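Local coordinates for putative sarcosine dimethylglycine methyltransferase (Galdieria sulphuraria, PDB 2O57), which probably transfers a methyl group from S-adenosylmethionine to the amine of sarcosine or dimethylglycine, at residues A[29-41]-A[245-259]. Numbering follows the deposited sequence.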
ATOM      1  N   ASP A  29     -10.851   2.482  27.257  1.00 16.58           N
ATOM      2  CA  ASP A  29     -11.435   2.345  25.902  1.00 16.47           C
ATOM      3  C   ASP A  29     -12.687   3.225  25.789  1.00 15.13           C
ATOM      4  O   ASP A  29     -12.889   3.914  24.778  1.00 13.92           O
ATOM      5  CB  ASP A  29     -11.841   0.883  25.609  1.00 16.75           C
ATOM      6  CG  ASP A  29     -10.648  -0.036  25.311  1.00 20.84           C
ATOM      7  OD1 ASP A  29      -9.480   0.394  25.351  1.00 25.24           O
ATOM      8  OD2 ASP A  29     -10.878  -1.221  25.027  1.00 25.76           O
ATOM      9  N   ASP A  30     -13.541   3.190  26.816  1.00 14.72           N
ATOM     10  CA  ASP A  30     -14.773   4.004  26.821  1.00 15.76           C
ATOM     11  C   ASP A  30     -14.475   5.495  26.775  1.00 14.98           C
ATOM     12  O   ASP A  30     -15.160   6.246  26.071  1.00 14.93           O
ATOM     13  CB  ASP A  30     -15.631   3.752  28.075  1.00 15.34           C
ATOM     14  CG  ASP A  30     -16.240   2.379  28.108  1.00 20.30           C
ATOM     15  OD1 ASP A  30     -16.525   1.793  27.034  1.00 20.18           O
ATOM     16  OD2 ASP A  30     -16.468   1.884  29.233  1.00 25.57           O
ATOM     17  N   ASP A  31     -13.504   5.948  27.569  1.00 15.34           N
ATOM     18  CA  ASP A  31     -13.211   7.387  27.608  1.00 15.79           C
ATOM     19  C   ASP A  31     -12.463   7.859  26.355  1.00 16.20           C
ATOM     20  O   ASP A  31     -12.641   8.996  25.916  1.00 16.00           O
ATOM     21  CB  ASP A  31     -12.490   7.781  28.893  1.00 15.38           C
ATOM     22  CG  ASP A  31     -13.455   7.788  30.119  1.00 18.89           C
ATOM     23  OD1 ASP A  31     -14.683   7.727  29.907  1.00 18.82           O
ATOM     24  OD2 ASP A  31     -12.994   7.796  31.262  1.00 21.50           O
ATOM     25  N   SER A  32     -11.629   6.982  25.788  1.00 15.06           N
ATOM     26  CA  SER A  32     -11.054   7.233  24.479  1.00 15.04           C
ATOM     27  C   SER A  32     -12.175   7.442  23.469  1.00 15.61           C
ATOM     28  O   SER A  32     -12.164   8.441  22.737  1.00 16.36           O
ATOM     29  CB  SER A  32     -10.103   6.102  24.067  1.00 14.90           C
ATOM     30  OG  SER A  32      -9.574   6.347  22.785  1.00 16.20           O
ATOM     31  N   ASP A  33     -13.170   6.554  23.456  1.00 14.93           N
ATOM     32  CA  ASP A  33     -14.322   6.762  22.586  1.00 15.83           C
ATOM     33  C   ASP A  33     -15.107   8.066  22.849  1.00 15.17           C
ATOM     34  O   ASP A  33     -15.544   8.718  21.897  1.00 13.92           O
ATOM     35  CB  ASP A  33     -15.274   5.562  22.542  1.00 16.02           C
ATOM     36  CG  ASP A  33     -16.219   5.643  21.353  1.00 22.01           C
ATOM     37  OD1 ASP A  33     -15.739   5.710  20.172  1.00 26.81           O
ATOM     38  OD2 ASP A  33     -17.441   5.627  21.585  1.00 27.91           O
ATOM     39  N   ARG A  34     -15.270   8.455  24.119  1.00 15.19           N
ATOM     40  CA  ARG A  34     -15.887   9.738  24.452  1.00 15.40           C
ATOM     41  C   ARG A  34     -15.123  10.910  23.794  1.00 15.48           C
ATOM     42  O   ARG A  34     -15.755  11.877  23.316  1.00 15.18           O
ATOM     43  CB  ARG A  34     -15.928   9.967  25.965  1.00 16.65           C
ATOM     44  CG  ARG A  34     -16.903   9.031  26.723  1.00 15.79           C
ATOM     45  CD  ARG A  34     -16.901   9.395  28.203  1.00 15.49           C
ATOM     46  NE  ARG A  34     -17.881   8.627  28.982  1.00 15.23           N
ATOM     47  CZ  ARG A  34     -18.050   8.773  30.294  1.00 16.97           C
ATOM     48  NH1 ARG A  34     -17.294   9.641  30.993  1.00 13.95           N
ATOM     49  NH2 ARG A  34     -18.965   8.068  30.910  1.00 13.24           N
ATOM     50  N   PHE A  35     -13.791  10.835  23.827  1.00 14.56           N
ATOM     51  CA  PHE A  35     -12.943  11.826  23.179  1.00 15.16           C
ATOM     52  C   PHE A  35     -13.162  11.839  21.674  1.00 14.56           C
ATOM     53  O   PHE A  35     -13.427  12.875  21.117  1.00 15.55           O
ATOM     54  CB  PHE A  35     -11.449  11.659  23.504  1.00 14.77           C
ATOM     55  CG  PHE A  35     -10.543  12.479  22.583  1.00 17.31           C
ATOM     56  CD1 PHE A  35     -10.444  13.878  22.733  1.00 17.75           C
ATOM     57  CD2 PHE A  35      -9.791  11.861  21.587  1.00 18.02           C
ATOM     58  CE1 PHE A  35      -9.615  14.642  21.883  1.00 16.20           C
ATOM     59  CE2 PHE A  35      -8.968  12.594  20.728  1.00 15.56           C
ATOM     60  CZ  PHE A  35      -8.883  13.992  20.869  1.00 17.20           C
ATOM     61  N   TYR A  36     -13.052  10.690  21.010  1.00 13.85           N
ATOM     62  CA  TYR A  36     -13.240  10.669  19.547  1.00 13.98           C
ATOM     63  C   TYR A  36     -14.662  11.068  19.142  1.00 13.56           C
ATOM     64  O   TYR A  36     -14.884  11.839  18.184  1.00 13.90           O
ATOM     65  CB  TYR A  36     -12.966   9.279  19.028  1.00 13.60           C
ATOM     66  CG  TYR A  36     -11.503   8.962  18.829  1.00 15.31           C
ATOM     67  CD1 TYR A  36     -10.812   9.435  17.700  1.00 14.95           C
ATOM     68  CD2 TYR A  36     -10.801   8.216  19.783  1.00 16.32           C
ATOM     69  CE1 TYR A  36      -9.465   9.113  17.497  1.00 17.39           C
ATOM     70  CE2 TYR A  36      -9.449   7.907  19.601  1.00 16.30           C
ATOM     71  CZ  TYR A  36      -8.799   8.350  18.449  1.00 17.21           C
ATOM     72  OH  TYR A  36      -7.473   8.033  18.257  1.00 16.19           O
ATOM     73  N   PHE A  37     -15.640  10.541  19.863  1.00 12.51           N
ATOM     74  CA  PHE A  37     -17.007  10.945  19.594  1.00 12.42           C
ATOM     75  C   PHE A  37     -17.204  12.450  19.801  1.00 12.13           C
ATOM     76  O   PHE A  37     -17.926  13.082  19.066  1.00 12.11           O
ATOM     77  CB  PHE A  37     -18.005  10.108  20.444  1.00 11.70           C
ATOM     78  CG  PHE A  37     -19.438  10.362  20.112  1.00 12.80           C
ATOM     79  CD1 PHE A  37     -20.022   9.774  18.992  1.00 10.46           C
ATOM     80  CD2 PHE A  37     -20.200  11.217  20.903  1.00 11.63           C
ATOM     81  CE1 PHE A  37     -21.392  10.019  18.679  1.00 13.92           C
ATOM     82  CE2 PHE A  37     -21.539  11.470  20.608  1.00 16.23           C
ATOM     83  CZ  PHE A  37     -22.139  10.873  19.484  1.00 12.64           C
ATOM     84  N   HIS A  38     -16.571  13.030  20.812  1.00 12.69           N
ATOM     85  CA  HIS A  38     -16.785  14.463  21.119  1.00 13.03           C
ATOM     86  C   HIS A  38     -16.366  15.309  19.916  1.00 13.35           C
ATOM     87  O   HIS A  38     -17.013  16.279  19.589  1.00 13.58           O
ATOM     88  CB  HIS A  38     -15.980  14.876  22.340  1.00 12.41           C
ATOM     89  CG  HIS A  38     -15.992  16.359  22.622  1.00 14.29           C
ATOM     90  ND1 HIS A  38     -17.096  17.015  23.133  1.00 13.68           N
ATOM     91  CD2 HIS A  38     -15.036  17.310  22.454  1.00 12.32           C
ATOM     92  CE1 HIS A  38     -16.815  18.298  23.285  1.00 13.65           C
ATOM     93  NE2 HIS A  38     -15.577  18.505  22.872  1.00 14.39           N
ATOM     94  N   VAL A  39     -15.269  14.928  19.273  1.00 13.55           N
ATOM     95  CA  VAL A  39     -14.720  15.764  18.196  1.00 13.51           C
ATOM     96  C   VAL A  39     -15.331  15.406  16.848  1.00 13.11           C
ATOM     97  O   VAL A  39     -15.715  16.285  16.081  1.00 14.28           O
ATOM     98  CB  VAL A  39     -13.148  15.727  18.175  1.00 13.56           C
ATOM     99  CG1 VAL A  39     -12.568  16.637  17.057  1.00 11.87           C
ATOM    100  CG2 VAL A  39     -12.554  16.111  19.576  1.00 12.85           C
ATOM    101  N   TRP A  40     -15.456  14.115  16.573  1.00 13.15           N
ATOM    102  CA  TRP A  40     -15.816  13.629  15.235  1.00 13.26           C
ATOM    103  C   TRP A  40     -17.174  12.899  15.164  1.00 14.53           C
ATOM    104  O   TRP A  40     -17.564  12.390  14.094  1.00 13.79           O
ATOM    105  CB  TRP A  40     -14.689  12.732  14.696  1.00 11.57           C
ATOM    106  CG  TRP A  40     -13.388  13.517  14.517  1.00 12.88           C
ATOM    107  CD1 TRP A  40     -13.111  14.432  13.546  1.00 11.96           C
ATOM    108  CD2 TRP A  40     -12.230  13.450  15.352  1.00 11.68           C
ATOM    109  NE1 TRP A  40     -11.846  14.953  13.724  1.00 12.46           N
ATOM    110  CE2 TRP A  40     -11.278  14.353  14.821  1.00 13.42           C
ATOM    111  CE3 TRP A  40     -11.891  12.693  16.494  1.00 11.25           C
ATOM    112  CZ2 TRP A  40     -10.017  14.531  15.401  1.00 11.96           C
ATOM    113  CZ3 TRP A  40     -10.623  12.885  17.084  1.00 10.91           C
ATOM    114  CH2 TRP A  40      -9.703  13.781  16.528  1.00 12.02           C
ATOM    115  N   GLY A  41     -17.899  12.845  16.299  1.00 15.05           N
ATOM    116  CA  GLY A  41     -19.271  12.312  16.293  1.00 14.09           C
ATOM    117  C   GLY A  41     -19.344  10.881  15.765  1.00 14.14           C
ATOM    118  O   GLY A  41     -18.456  10.035  16.002  1.00 13.98           O
ATOM    119  N   VAL A 245      -3.578  13.187  16.590  1.00  9.63           N
ATOM    120  CA  VAL A 245      -4.553  12.885  17.643  1.00  9.99           C
ATOM    121  C   VAL A 245      -4.075  13.427  19.004  1.00  9.41           C
ATOM    122  O   VAL A 245      -4.888  14.017  19.781  1.00 10.12           O
ATOM    123  CB  VAL A 245      -4.863  11.379  17.723  1.00 10.07           C
ATOM    124  CG1 VAL A 245      -5.750  11.118  18.947  1.00  8.91           C
ATOM    125  CG2 VAL A 245      -5.589  10.902  16.438  1.00 10.09           C
ATOM    126  N   LYS A 246      -2.779  13.281  19.299  1.00  9.58           N
ATOM    127  CA  LYS A 246      -2.240  13.830  20.545  1.00 10.12           C
ATOM    128  C   LYS A 246      -2.386  15.342  20.618  1.00 10.84           C
ATOM    129  O   LYS A 246      -2.686  15.886  21.691  1.00 10.72           O
ATOM    130  CB  LYS A 246      -0.775  13.422  20.751  1.00 11.27           C
ATOM    131  CG  LYS A 246      -0.243  13.774  22.154  1.00 11.99           C
ATOM    132  CD  LYS A 246       1.183  13.197  22.421  1.00 12.32           C
ATOM    133  CE  LYS A 246       2.166  13.936  21.587  1.00 17.50           C
ATOM    134  NZ  LYS A 246       2.473  15.265  22.258  1.00 18.34           N
ATOM    135  N   ALA A 247      -2.143  16.022  19.492  1.00 10.85           N
ATOM    136  CA  ALA A 247      -2.301  17.476  19.425  1.00 10.55           C
ATOM    137  C   ALA A 247      -3.766  17.863  19.707  1.00  9.79           C
ATOM    138  O   ALA A 247      -4.029  18.809  20.427  1.00  8.94           O
ATOM    139  CB  ALA A 247      -1.859  17.992  18.019  1.00  9.87           C
ATOM    140  N   GLU A 248      -4.707  17.148  19.099  1.00 10.20           N
ATOM    141  CA  GLU A 248      -6.142  17.402  19.347  1.00 10.98           C
ATOM    142  C   GLU A 248      -6.556  17.135  20.802  1.00 10.50           C
ATOM    143  O   GLU A 248      -7.355  17.896  21.380  1.00 10.72           O
ATOM    144  CB  GLU A 248      -7.030  16.579  18.389  1.00 11.27           C
ATOM    145  CG  GLU A 248      -8.499  17.045  18.430  1.00 13.06           C
ATOM    146  CD  GLU A 248      -8.715  18.419  17.774  1.00 16.47           C
ATOM    147  OE1 GLU A 248      -7.820  18.940  17.055  1.00 17.02           O
ATOM    148  OE2 GLU A 248      -9.778  19.006  18.011  1.00 19.24           O
ATOM    149  N   LEU A 249      -5.989  16.104  21.405  1.00 10.49           N
ATOM    150  CA  LEU A 249      -6.289  15.785  22.807  1.00 10.75           C
ATOM    151  C   LEU A 249      -5.815  16.967  23.714  1.00 10.85           C
ATOM    152  O   LEU A 249      -6.494  17.371  24.674  1.00 11.03           O
ATOM    153  CB  LEU A 249      -5.608  14.469  23.192  1.00 10.06           C
ATOM    154  CG  LEU A 249      -5.596  14.048  24.679  1.00 12.76           C
ATOM    155  CD1 LEU A 249      -7.058  13.877  25.147  1.00 13.97           C
ATOM    156  CD2 LEU A 249      -4.835  12.757  24.913  1.00 11.80           C
ATOM    157  N   ILE A 250      -4.640  17.500  23.406  1.00 11.51           N
ATOM    158  CA  ILE A 250      -4.094  18.642  24.173  1.00 11.34           C
ATOM    159  C   ILE A 250      -4.977  19.873  23.940  1.00 11.32           C
ATOM    160  O   ILE A 250      -5.359  20.578  24.895  1.00 10.71           O
ATOM    161  CB  ILE A 250      -2.597  18.876  23.820  1.00 11.56           C
ATOM    162  CG1 ILE A 250      -1.761  17.752  24.451  1.00 11.71           C
ATOM    163  CG2 ILE A 250      -2.134  20.281  24.289  1.00 11.78           C
ATOM    164  CD1 ILE A 250      -0.294  17.655  23.899  1.00 13.45           C
ATOM    165  N   LYS A 251      -5.338  20.103  22.685  1.00 11.40           N
ATOM    166  CA  LYS A 251      -6.195  21.237  22.334  1.00 12.20           C
ATOM    167  C   LYS A 251      -7.507  21.242  23.137  1.00 13.16           C
ATOM    168  O   LYS A 251      -7.967  22.305  23.599  1.00 12.30           O
ATOM    169  CB  LYS A 251      -6.526  21.197  20.851  1.00 12.39           C
ATOM    170  CG  LYS A 251      -7.473  22.296  20.410  1.00 14.77           C
ATOM    171  CD  LYS A 251      -7.464  22.534  18.898  1.00 15.76           C
ATOM    172  CE  LYS A 251      -8.407  23.712  18.572  1.00 21.31           C
ATOM    173  NZ  LYS A 251      -8.932  23.641  17.154  1.00 19.77           N
ATOM    174  N   ARG A 252      -8.119  20.062  23.260  1.00 12.41           N
ATOM    175  CA  ARG A 252      -9.458  19.936  23.855  1.00 13.70           C
ATOM    176  C   ARG A 252      -9.482  19.594  25.337  1.00 12.45           C
ATOM    177  O   ARG A 252     -10.544  19.286  25.872  1.00 12.49           O
ATOM    178  CB  ARG A 252     -10.212  18.835  23.123  1.00 13.79           C
ATOM    179  CG  ARG A 252     -10.235  18.984  21.606  1.00 16.61           C
ATOM    180  CD  ARG A 252     -11.407  19.807  21.225  1.00 19.31           C
ATOM    181  NE  ARG A 252     -11.653  19.758  19.806  1.00 21.92           N
ATOM    182  CZ  ARG A 252     -12.702  20.302  19.221  1.00 26.41           C
ATOM    183  NH1 ARG A 252     -13.621  20.943  19.951  1.00 25.73           N
ATOM    184  NH2 ARG A 252     -12.832  20.202  17.906  1.00 27.95           N
ATOM    185  N   SER A 253      -8.323  19.613  25.979  1.00 13.36           N
ATOM    186  CA  SER A 253      -8.134  19.198  27.374  1.00 14.45           C
ATOM    187  C   SER A 253      -9.163  19.725  28.366  1.00 15.65           C
ATOM    188  O   SER A 253      -9.779  18.938  29.074  1.00 15.48           O
ATOM    189  CB  SER A 253      -6.736  19.583  27.882  1.00 14.74           C
ATOM    190  OG  SER A 253      -6.561  19.111  29.219  1.00 17.72           O
ATOM    191  N   SER A 254      -9.321  21.041  28.461  1.00 15.94           N
ATOM    192  CA  SER A 254     -10.233  21.601  29.465  1.00 16.95           C
ATOM    193  C   SER A 254     -11.710  21.362  29.071  1.00 16.75           C
ATOM    194  O   SER A 254     -12.542  21.037  29.914  1.00 16.66           O
ATOM    195  CB  SER A 254      -9.912  23.080  29.713  1.00 17.78           C
ATOM    196  OG  SER A 254     -10.083  23.794  28.519  1.00 20.88           O
ATOM    197  N   GLU A 255     -11.997  21.459  27.768  1.00 16.12           N
ATOM    198  CA  GLU A 255     -13.326  21.262  27.205  1.00 16.71           C
ATOM    199  C   GLU A 255     -13.918  19.858  27.515  1.00 15.28           C
ATOM    200  O   GLU A 255     -15.121  19.695  27.700  1.00 15.68           O
ATOM    201  CB  GLU A 255     -13.174  21.508  25.708  1.00 17.56           C
ATOM    202  CG  GLU A 255     -14.369  21.343  24.826  1.00 20.37           C
ATOM    203  CD  GLU A 255     -13.977  21.509  23.365  1.00 18.66           C
ATOM    204  OE1 GLU A 255     -13.201  22.441  23.073  1.00 23.47           O
ATOM    205  OE2 GLU A 255     -14.428  20.716  22.514  1.00 16.75           O
ATOM    206  N   ILE A 256     -13.062  18.852  27.618  1.00 13.50           N
ATOM    207  CA  ILE A 256     -13.502  17.459  27.787  1.00 12.54           C
ATOM    208  C   ILE A 256     -13.290  16.924  29.213  1.00 11.91           C
ATOM    209  O   ILE A 256     -13.661  15.771  29.526  1.00 11.02           O
ATOM    210  CB  ILE A 256     -12.733  16.531  26.795  1.00 12.91           C
ATOM    211  CG1 ILE A 256     -11.228  16.503  27.151  1.00 12.32           C
ATOM    212  CG2 ILE A 256     -12.988  16.958  25.335  1.00 11.14           C
ATOM    213  CD1 ILE A 256     -10.399  15.596  26.258  1.00 12.32           C
ATOM    214  N   ALA A 257     -12.720  17.750  30.086  1.00 11.20           N
ATOM    215  CA  ALA A 257     -12.165  17.252  31.372  1.00 12.59           C
ATOM    216  C   ALA A 257     -13.226  16.718  32.341  1.00 12.55           C
ATOM    217  O   ALA A 257     -12.905  15.957  33.284  1.00 13.20           O
ATOM    218  CB  ALA A 257     -11.377  18.315  32.049  1.00 11.14           C
ATOM    219  N   SER A 258     -14.481  17.114  32.137  1.00 12.83           N
ATOM    220  CA  SER A 258     -15.563  16.554  32.980  1.00 13.65           C
ATOM    221  C   SER A 258     -15.847  15.064  32.675  1.00 12.89           C
ATOM    222  O   SER A 258     -16.267  14.318  33.571  1.00 12.91           O
ATOM    223  CB  SER A 258     -16.872  17.382  32.887  1.00 13.81           C
ATOM    224  OG  SER A 258     -17.436  17.308  31.577  1.00 16.23           O
ATOM    225  N   PHE A 259     -15.647  14.639  31.427  1.00 11.48           N
ATOM    226  CA  PHE A 259     -16.003  13.272  31.023  1.00 11.16           C
ATOM    227  C   PHE A 259     -14.823  12.465  30.505  1.00 10.95           C
ATOM    228  O   PHE A 259     -14.935  11.254  30.380  1.00 10.37           O
ATOM    229  CB  PHE A 259     -17.159  13.268  30.018  1.00 11.24           C
ATOM    230  CG  PHE A 259     -16.871  14.044  28.741  1.00 12.12           C
ATOM    231  CD1 PHE A 259     -16.165  13.465  27.699  1.00 11.29           C
ATOM    232  CD2 PHE A 259     -17.351  15.355  28.587  1.00 14.01           C
ATOM    233  CE1 PHE A 259     -15.924  14.176  26.515  1.00 11.79           C
ATOM    234  CE2 PHE A 259     -17.110  16.071  27.390  1.00 12.07           C
ATOM    235  CZ  PHE A 259     -16.403  15.485  26.385  1.00 10.09           C
TER
HETATM  236  O   HOH W   1     -13.124  10.273  32.610  1.00 21.53           O
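Knob-into-hole packing of nearly perpendicular helices (segments 29-40 and 245-251, axes at 84°) is exemplified where Phe-35 enters a hole formed by Val-245, Glu-248 and Leu-249 of the second helix and Ile-256 of the turn after it. A chi1 of 167° swings the ring away from its own amide, and Phe-35 CZ comes within 3.6 Å of Leu-249 N. Leu-249 CD1 sits over one ring face, while Ile-256 CD1 approaches Phe-35 CD1 at 3.9 Å. The contact joins the N-terminal helical region to helices inserted between later strands of the Rossmann-like methyltransferase fold. His-38 NE2 donates a nearly straight bond to the anti lone pair of Glu-255 OE2, 2.5 Å away, whose syn lone pair takes Arg-252 NH1. Arg-252 NE grips Glu-248 OE2, and Val-39 CG2 lies over a guanidinium face. A leucine in place of His-38 would probably cost Glu-255 OE2 one of its two donors and let the carboxylate turn more freely. The His-38 and Phe-259 rings meet obliquely, planes at 55°, with Phe-259 CZ 3.7 Å from His-38 ND1. Arg-34 NH1 meets an in-plane lone pair of Phe-259 O at 2.9 Å, and a water donates to Asp-31 OD2 and, weakly, to that oxygen.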